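Local atomic coordinates of serine protease (Arthrobacter nicotinovorans, PDB entry 3WY8), a protein that probably cleaves peptide bonds as a trypsin-like serine protease of the hydrolase class, and has keratinolytic activity. Residues 13-18 against 60-65; 24-29 against 128-133; 36-41 against 56-61. All blocks are in the same frame, centred on the assembly; numbering follows the deposited sequence.

Contact 1: residues 13-18 against 60-65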
loop_
_atom_site.group_PDB
_atom_site.type_symbol
_atom_site.label_atom_id
_atom_site.label_comp_id
_atom_site.label_asym_id
_atom_site.label_seq_id
_atom_site.Cartn_x
_atom_site.Cartn_y
_atom_site.Cartn_z
ATOM N N LYS A 13 -7.361 -3.802 4.422
ATOM C CA LYS A 13 -8.151 -2.906 3.599
ATOM C C LYS A 13 -8.211 -1.549 4.289
ATOM O O LYS A 13 -8.274 -1.475 5.520
ATOM C CB LYS A 13 -9.554 -3.484 3.425
ATOM C CG LYS A 13 -10.419 -2.772 2.380
ATOM C CD LYS A 13 -11.772 -3.465 2.268
ATOM C CE LYS A 13 -12.724 -2.723 1.333
ATOM N NZ LYS A 13 -12.371 -2.866 -0.107
ATOM N N ILE A 14 -8.189 -0.484 3.493
ATOM C CA ILE A 14 -8.258 0.882 4.012
ATOM C C ILE A 14 -9.544 1.555 3.549
ATOM O O ILE A 14 -9.902 1.474 2.372
ATOM C CB ILE A 14 -7.045 1.722 3.550
ATOM C CG1 ILE A 14 -5.744 1.152 4.129
ATOM C CG2 ILE A 14 -7.196 3.189 3.950
ATOM C CD1 ILE A 14 -4.482 1.674 3.439
ATOM N N PHE A 15 -10.235 2.195 4.490
ATOM C CA PHE A 15 -11.391 3.038 4.195
ATOM C C PHE A 15 -11.005 4.450 4.597
ATOM O O PHE A 15 -10.560 4.676 5.729
ATOM C CB PHE A 15 -12.606 2.592 5.008
ATOM C CG PHE A 15 -13.087 1.203 4.686
ATOM C CD1 PHE A 15 -14.147 1.009 3.801
ATOM C CD2 PHE A 15 -12.493 0.088 5.278
ATOM C CE1 PHE A 15 -14.603 -0.270 3.503
ATOM C CE2 PHE A 15 -12.946 -1.198 4.990
ATOM C CZ PHE A 15 -14.008 -1.377 4.104
ATOM N N PHE A 16 -11.161 5.408 3.688
ATOM C CA PHE A 16 -10.723 6.765 4.005
ATOM C C PHE A 16 -11.561 7.883 3.401
ATOM O O PHE A 16 -12.348 7.657 2.480
ATOM C CB PHE A 16 -9.222 6.953 3.702
ATOM C CG PHE A 16 -8.866 6.904 2.236
ATOM C CD1 PHE A 16 -8.546 8.072 1.550
ATOM C CD2 PHE A 16 -8.813 5.692 1.552
ATOM C CE1 PHE A 16 -8.198 8.043 0.196
ATOM C CE2 PHE A 16 -8.464 5.650 0.195
ATOM C CZ PHE A 16 -8.155 6.830 -0.480
ATOM N N THR A 17 -11.408 9.078 3.968
ATOM C CA THR A 17 -12.041 10.279 3.448
ATOM C C THR A 17 -10.936 11.237 3.025
ATOM O O THR A 17 -10.064 11.583 3.823
ATOM C CB THR A 17 -12.971 10.931 4.496
ATOM O OG1 THR A 17 -13.957 9.974 4.914
ATOM C CG2 THR A 17 -13.678 12.143 3.913
ATOM N N LEU A 18 -10.976 11.648 1.762
ATOM C CA LEU A 18 -9.956 12.520 1.198
ATOM C C LEU A 18 -10.612 13.545 0.285
ATOM O O LEU A 18 -11.357 13.186 -0.629
ATOM C CB LEU A 18 -8.912 11.701 0.429
ATOM C CG LEU A 18 -7.737 12.443 -0.217
ATOM C CD1 LEU A 18 -6.857 13.110 0.830
ATOM C CD2 LEU A 18 -6.918 11.491 -1.079
ATOM N N PRO A 60 -6.941 -4.832 9.274
ATOM C CA PRO A 60 -6.098 -5.996 8.998
ATOM C C PRO A 60 -6.945 -7.242 8.797
ATOM O O PRO A 60 -7.932 -7.436 9.512
ATOM C CB PRO A 60 -5.257 -6.151 10.273
ATOM C CG PRO A 60 -5.432 -4.913 11.046
ATOM C CD PRO A 60 -6.714 -4.280 10.620
ATOM N N ALA A 61 -6.571 -8.061 7.814
ATOM C CA ALA A 61 -7.246 -9.337 7.538
ATOM C C ALA A 61 -8.753 -9.191 7.286
ATOM O O ALA A 61 -9.532 -10.099 7.587
ATOM C CB ALA A 61 -6.963 -10.363 8.653
ATOM N N TYR A 62 -9.153 -8.046 6.735
ATOM C CA TYR A 62 -10.538 -7.805 6.335
ATOM C C TYR A 62 -11.030 -8.930 5.427
ATOM O O TYR A 62 -10.316 -9.368 4.527
ATOM C CB TYR A 62 -10.631 -6.471 5.590
ATOM C CG TYR A 62 -12.020 -6.074 5.118
ATOM C CD1 TYR A 62 -12.799 -5.190 5.861
ATOM C CD2 TYR A 62 -12.537 -6.555 3.912
ATOM C CE1 TYR A 62 -14.071 -4.807 5.433
ATOM C CE2 TYR A 62 -13.812 -6.173 3.469
ATOM C CZ TYR A 62 -14.569 -5.300 4.235
ATOM O OH TYR A 62 -15.822 -4.912 3.802
ATOM N N LEU A 63 -12.250 -9.398 5.679
ATOM C CA LEU A 63 -12.903 -10.336 4.778
ATOM C C LEU A 63 -14.412 -10.200 4.880
ATOM O O LEU A 63 -14.996 -10.441 5.942
ATOM C CB LEU A 63 -12.479 -11.782 5.067
ATOM C CG LEU A 63 -13.171 -12.854 4.216
ATOM C CD1 LEU A 63 -12.849 -12.710 2.723
ATOM C CD2 LEU A 63 -12.808 -14.244 4.723
ATOM N N ASN A 64 -15.035 -9.799 3.773
ATOM C CA ASN A 64 -16.498 -9.721 3.689
ATOM C C ASN A 64 -17.142 -8.916 4.819
ATOM O O ASN A 64 -18.225 -9.257 5.314
ATOM C CB ASN A 64 -17.100 -11.130 3.585
ATOM C CG ASN A 64 -16.678 -11.844 2.311
ATOM O OD1 ASN A 64 -16.514 -11.212 1.264
ATOM N ND2 ASN A 64 -16.483 -13.154 2.394
ATOM N N GLY A 65 -16.465 -7.842 5.216
ATOM C CA GLY A 65 -16.966 -6.951 6.257
ATOM C C GLY A 65 -16.430 -7.232 7.647
ATOM O O GLY A 65 -16.566 -6.396 8.542
#

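Contact 2: residues 24-29 against 128-133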
loop_
_atom_site.group_PDB
_atom_site.type_symbol
_atom_site.label_atom_id
_atom_site.label_comp_id
_atom_site.label_asym_id
_atom_site.label_seq_id
_atom_site.Cartn_x
_atom_site.Cartn_y
_atom_site.Cartn_z
ATOM N N VAL A 24 -11.634 3.645 -1.043
ATOM C CA VAL A 24 -10.941 2.483 -0.484
ATOM C C VAL A 24 -9.547 2.312 -1.064
ATOM O O VAL A 24 -9.266 2.739 -2.188
ATOM C CB VAL A 24 -11.705 1.146 -0.683
ATOM C CG1 VAL A 24 -12.870 1.047 0.265
ATOM C CG2 VAL A 24 -12.119 0.950 -2.143
ATOM N N CYS A 25 -8.687 1.674 -0.277
ATOM C CA CYS A 25 -7.346 1.308 -0.694
ATOM C C CYS A 25 -6.935 0.029 0.029
ATOM O O CYS A 25 -7.758 -0.619 0.681
ATOM C CB CYS A 25 -6.362 2.439 -0.386
ATOM S SG CYS A 25 -6.167 3.677 -1.707
ATOM N N SER A 26 -5.663 -0.328 -0.097
ATOM C CA SER A 26 -5.091 -1.466 0.603
ATOM C C SER A 26 -3.789 -1.013 1.255
ATOM O O SER A 26 -3.212 0.005 0.861
ATOM C CB SER A 26 -4.834 -2.610 -0.380
ATOM O OG SER A 26 -6.021 -2.926 -1.083
ATOM N N GLY A 27 -3.334 -1.756 2.257
ATOM C CA GLY A 27 -2.131 -1.384 2.983
ATOM C C GLY A 27 -1.511 -2.551 3.718
ATOM O O GLY A 27 -2.012 -3.680 3.660
ATOM N N ASN A 28 -0.417 -2.271 4.419
ATOM C CA ASN A 28 0.349 -3.323 5.072
ATOM C C ASN A 28 1.020 -2.825 6.338
ATOM O O ASN A 28 1.610 -1.741 6.347
ATOM C CB ASN A 28 1.407 -3.853 4.100
ATOM C CG ASN A 28 2.064 -5.122 4.585
ATOM O OD1 ASN A 28 1.393 -6.063 5.012
ATOM N ND2 ASN A 28 3.385 -5.167 4.498
ATOM N N SER A 29 0.922 -3.617 7.407
ATOM C CA SER A 29 1.655 -3.338 8.636
ATOM C C SER A 29 3.146 -3.584 8.387
ATOM O O SER A 29 3.550 -4.694 8.030
ATOM C CB SER A 29 1.143 -4.212 9.784
ATOM O OG SER A 29 1.911 -4.007 10.964
ATOM N N PHE A 128 -0.216 -7.840 -3.269
ATOM C CA PHE A 128 -1.507 -8.131 -2.659
ATOM C C PHE A 128 -2.394 -6.901 -2.627
ATOM O O PHE A 128 -1.902 -5.781 -2.617
ATOM C CB PHE A 128 -1.300 -8.622 -1.230
ATOM C CG PHE A 128 -0.664 -9.976 -1.140
ATOM C CD1 PHE A 128 -1.439 -11.099 -0.851
ATOM C CD2 PHE A 128 0.710 -10.133 -1.322
ATOM C CE1 PHE A 128 -0.853 -12.365 -0.750
ATOM C CE2 PHE A 128 1.305 -11.394 -1.231
ATOM C CZ PHE A 128 0.519 -12.511 -0.947
ATOM N N GLY A 129 -3.705 -7.109 -2.602
ATOM C CA GLY A 129 -4.630 -5.995 -2.438
ATOM C C GLY A 129 -6.076 -6.416 -2.311
ATOM O O GLY A 129 -6.402 -7.602 -2.416
ATOM N N TYR A 130 -6.928 -5.421 -2.080
ATOM C CA TYR A 130 -8.370 -5.592 -2.036
ATOM C C TYR A 130 -9.006 -4.861 -3.225
ATOM O O TYR A 130 -9.596 -3.788 -3.052
ATOM C CB TYR A 130 -8.920 -5.047 -0.715
ATOM C CG TYR A 130 -8.661 -5.938 0.469
ATOM C CD1 TYR A 130 -9.585 -6.910 0.842
ATOM C CD2 TYR A 130 -7.489 -5.812 1.221
ATOM C CE1 TYR A 130 -9.344 -7.742 1.934
ATOM C CE2 TYR A 130 -7.243 -6.635 2.318
ATOM C CZ TYR A 130 -8.174 -7.595 2.665
ATOM O OH TYR A 130 -7.941 -8.415 3.747
ATOM N N PRO A 131 -8.890 -5.436 -4.442
ATOM C CA PRO A 131 -9.484 -4.760 -5.594
ATOM C C PRO A 131 -10.997 -4.646 -5.435
ATOM O O PRO A 131 -11.643 -5.600 -4.983
ATOM C CB PRO A 131 -9.117 -5.668 -6.774
ATOM C CG PRO A 131 -8.859 -7.008 -6.175
ATOM C CD PRO A 131 -8.284 -6.731 -4.811
ATOM N N ALA A 132 -11.542 -3.486 -5.796
ATOM C CA ALA A 132 -12.932 -3.152 -5.499
ATOM C C ALA A 132 -13.765 -2.805 -6.730
ATOM O O ALA A 132 -14.943 -2.459 -6.610
ATOM C CB ALA A 132 -12.994 -2.010 -4.465
ATOM N N ALA A 133 -13.150 -2.893 -7.907
ATOM C CA ALA A 133 -13.841 -2.609 -9.165
ATOM C C ALA A 133 -14.009 -3.875 -9.986
ATOM O O ALA A 133 -13.162 -4.774 -9.939
ATOM C CB ALA A 133 -13.088 -1.553 -9.962
HETATM O O HOH W 1 -9.986 -1.855 -1.022
#

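Contact 3: residues 36-41 against 56-61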
loop_
_atom_site.group_PDB
_atom_site.type_symbol
_atom_site.label_atom_id
_atom_site.label_comp_id
_atom_site.label_asym_id
_atom_site.label_seq_id
_atom_site.Cartn_x
_atom_site.Cartn_y
_atom_site.Cartn_z
ATOM N N SER A 36 3.360 0.765 14.852
ATOM C CA SER A 36 2.078 1.351 14.470
ATOM C C SER A 36 2.020 1.799 13.013
ATOM O O SER A 36 1.060 2.463 12.602
ATOM C CB SER A 36 1.782 2.559 15.366
ATOM O OG SER A 36 1.679 2.171 16.722
ATOM N N THR A 37 3.038 1.441 12.233
ATOM C CA THR A 37 3.188 1.992 10.886
ATOM C C THR A 37 2.579 1.097 9.811
ATOM O O THR A 37 2.756 -0.123 9.826
ATOM C CB THR A 37 4.669 2.327 10.576
ATOM O OG1 THR A 37 5.167 3.204 11.594
ATOM C CG2 THR A 37 4.818 3.023 9.222
ATOM N N VAL A 38 1.856 1.739 8.894
ATOM C CA VAL A 38 1.171 1.076 7.785
ATOM C C VAL A 38 1.652 1.694 6.480
ATOM O O VAL A 38 1.603 2.911 6.305
ATOM C CB VAL A 38 -0.372 1.228 7.897
ATOM C CG1 VAL A 38 -1.071 0.757 6.613
ATOM C CG2 VAL A 38 -0.899 0.456 9.102
ATOM N N SER A 39 2.120 0.854 5.562
ATOM C CA SER A 39 2.524 1.323 4.245
ATOM C C SER A 39 1.329 1.334 3.291
ATOM O O SER A 39 0.456 0.468 3.363
ATOM C CB SER A 39 3.605 0.417 3.680
ATOM O OG SER A 39 3.086 -0.889 3.528
ATOM N N THR A 40 1.312 2.314 2.393
ATOM C CA THR A 40 0.251 2.447 1.391
ATOM C C THR A 40 0.732 3.378 0.272
ATOM O O THR A 40 1.907 3.753 0.250
ATOM C CB THR A 40 -1.100 2.902 2.037
ATOM O OG1 THR A 40 -2.173 2.755 1.096
ATOM C CG2 THR A 40 -1.037 4.349 2.543
ATOM N N ALA A 41 -0.152 3.726 -0.661
ATOM C CA ALA A 41 0.189 4.685 -1.716
ATOM C C ALA A 41 -0.014 6.101 -1.205
ATOM O O ALA A 41 -0.852 6.329 -0.338
ATOM C CB ALA A 41 -0.669 4.452 -2.948
ATOM N N PHE A 56 -8.929 7.902 8.184
ATOM C CA PHE A 56 -8.150 6.823 7.569
ATOM C C PHE A 56 -8.219 5.611 8.488
ATOM O O PHE A 56 -7.694 5.639 9.607
ATOM C CB PHE A 56 -6.696 7.291 7.367
ATOM C CG PHE A 56 -5.782 6.278 6.706
ATOM C CD1 PHE A 56 -5.430 6.418 5.364
ATOM C CD2 PHE A 56 -5.233 5.223 7.433
ATOM C CE1 PHE A 56 -4.562 5.513 4.747
ATOM C CE2 PHE A 56 -4.368 4.305 6.828
ATOM C CZ PHE A 56 -4.031 4.455 5.480
ATOM N N ILE A 57 -8.891 4.561 8.016
ATOM C CA ILE A 57 -9.136 3.358 8.809
ATOM C C ILE A 57 -8.468 2.155 8.154
ATOM O O ILE A 57 -8.663 1.901 6.971
ATOM C CB ILE A 57 -10.659 3.078 8.975
ATOM C CG1 ILE A 57 -11.405 4.319 9.488
ATOM C CG2 ILE A 57 -10.908 1.835 9.858
ATOM C CD1 ILE A 57 -10.929 4.853 10.852
ATOM N N PHE A 58 -7.675 1.429 8.935
ATOM C CA PHE A 58 -6.990 0.230 8.465
ATOM C C PHE A 58 -7.634 -0.993 9.099
ATOM O O PHE A 58 -7.775 -1.064 10.325
ATOM C CB PHE A 58 -5.497 0.323 8.811
ATOM C CG PHE A 58 -4.665 -0.838 8.322
ATOM C CD1 PHE A 58 -4.476 -1.066 6.956
ATOM C CD2 PHE A 58 -4.032 -1.675 9.235
ATOM C CE1 PHE A 58 -3.684 -2.130 6.509
ATOM C CE2 PHE A 58 -3.238 -2.740 8.800
ATOM C CZ PHE A 58 -3.066 -2.968 7.432
ATOM N N VAL A 59 -8.055 -1.940 8.262
ATOM C CA VAL A 59 -8.677 -3.165 8.755
ATOM C C VAL A 59 -7.835 -4.385 8.366
ATOM O O VAL A 59 -7.977 -4.913 7.264
ATOM C CB VAL A 59 -10.137 -3.330 8.250
ATOM C CG1 VAL A 59 -10.823 -4.448 9.004
ATOM C CG2 VAL A 59 -10.929 -2.029 8.407
ATOM N N PRO A 60 -6.941 -4.832 9.274
ATOM C CA PRO A 60 -6.098 -5.996 8.998
ATOM C C PRO A 60 -6.945 -7.242 8.797
ATOM O O PRO A 60 -7.932 -7.436 9.512
ATOM C CB PRO A 60 -5.257 -6.151 10.273
ATOM C CG PRO A 60 -5.432 -4.913 11.046
ATOM C CD PRO A 60 -6.714 -4.280 10.620
ATOM N N ALA A 61 -6.571 -8.061 7.814
ATOM C CA ALA A 61 -7.246 -9.337 7.538
ATOM C C ALA A 61 -8.753 -9.191 7.286
ATOM O O ALA A 61 -9.532 -10.099 7.587
ATOM C CB ALA A 61 -6.963 -10.363 8.653
#

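Contact 1: residues 13-18 against 60-65
K13 and Y62 meet because both carry CG anti to the backbone N (chi1 -170° and -179°), which sends both side chains toward the opposite segment, where the lysine crosses the phenol at a slant. The lysine lays CD over one face of the ring, almost above its centre and 3.6 Å from the centroid, in a CH-pi contact, and K13 CB touches Y62 CB at 3.8 Å. Beyond CD the chain bends at its last torsion and NZ turns to the carbonyl O of G138, so that its cation-pi contact, 5.6 Å from the ring centroid, is long and at most weak. F15 reaches the Y62 ring on the same side of its plane as the lysine, but out by CE1 and CZ. Its CZ lies 3.7 Å from Y62 CE1, which is near the plane of the F15 ring at its edge, and the two ring planes are inclined at 54°. The contact ties the start of barrel strand 11-18, where K13 pairs by backbone with V59, to the loop after neighbouring strand 55-60. The pairing is carried by hydrocarbon: CD, helped by CB, supplies the contact, while the tyrosine OH bonds to OE2 of E139.

Contact 2: residues 24-29 against 128-133
The backbone from V24 to S26 runs nearly antiparallel to that from G129 to A132, their directions 162° apart, and the two separate from 5.5 Å between the CA atoms of S26 and G129 to 7.8 Å between those of V24 and A132. In the narrower part a single side chain bridges them. The S26 hydroxyl lies beside its own backbone N (chi1 -54°), from where OG accepts the N-H of Y130 at 2.8 Å in a fairly straight bond of 161°. The same OG bonds to the carbonyl O of G169, so two hydrogen bonds hold this buried hydroxyl. It also lies in the plane of the Y130 ring, at its edge, 4.0 Å from CD2, and the far end of that ring bonds through OH to the backbone O of Y62. This is the interface between the two beta domains of a chymotrypsin-like fold: strand 21-29 belongs to the closed barrel, strand 124-129 to the other sheet. S26 also pairs by backbone with S171, which probably belongs to the Ser-His-Asp triad, while C25 turns the other way into a disulfide with C44. Where the two segments part, a water stands between C25 O, 3.1 Å away, and Y130 O, 2.8 Å away, and can donate to either. Farther out V24 CG2 rests against A132 CB at 3.9 Å.

Contact 3: residues 36-41 against 56-61
V38 reaches across to the F58 ring with both of its methyl groups. Its CB hangs back, 4.8 Å from CG of F58, and serves as the fork from which the branches lead to the two edges of one ring face. CG1, anti to the backbone N (chi1 170°), meets F58 CE1 at 3.9 Å and lies equally close to CD1. CG2 takes the other flank, 3.8 Å from F58 CD2, and makes a CH-pi contact 4.0 Å from the ring centroid, 18° off the normal. The valine thus straddles a single face of the phenylalanine, while the opposite face has the backbone N of P60 above its rim. Two residues along each strand, a looser contact follows: T40 CG2 and F56 CZ approach to 4.2 Å, obliquely to the ring, with the threonine hydroxyl bonded instead to the carbonyl O of S26. Strands 37-40 and 55-60 are not neighbours in the six-stranded barrel but lie three places apart in its order, so these side chains meet through its interior. I14 of strand 11-18 packs on T40, F56 and F58, strand 72-78 adds A74 and L77 against F56, and L106 of helix 106-110 touches both V38 and F58.

In the fold
From the N terminus, strand 11-18 is the first barrel strand, and its start meets the 60-65 loop; contact 1 thus closes a loop of 41 residues holding strands 21-29 and 37-40 and most of 55-60. Contact 2 begins within it but ends at 128-133, so it crosses contact 1, and contact 3, closing a short 14-residue loop between 41 and 56, falls within its 98-residue span. Contacts 1 and 3 share P60 and A61. Neighbouring strands join all three: 11-18 lies between 21-29 and 55-60, and 21-29 pairs with 37-40. Contact 3 spans the barrel interior, contact 1 joins strand 11-18 to the loop leaving strand 55-60, and contact 2 ties the barrel to the second domain.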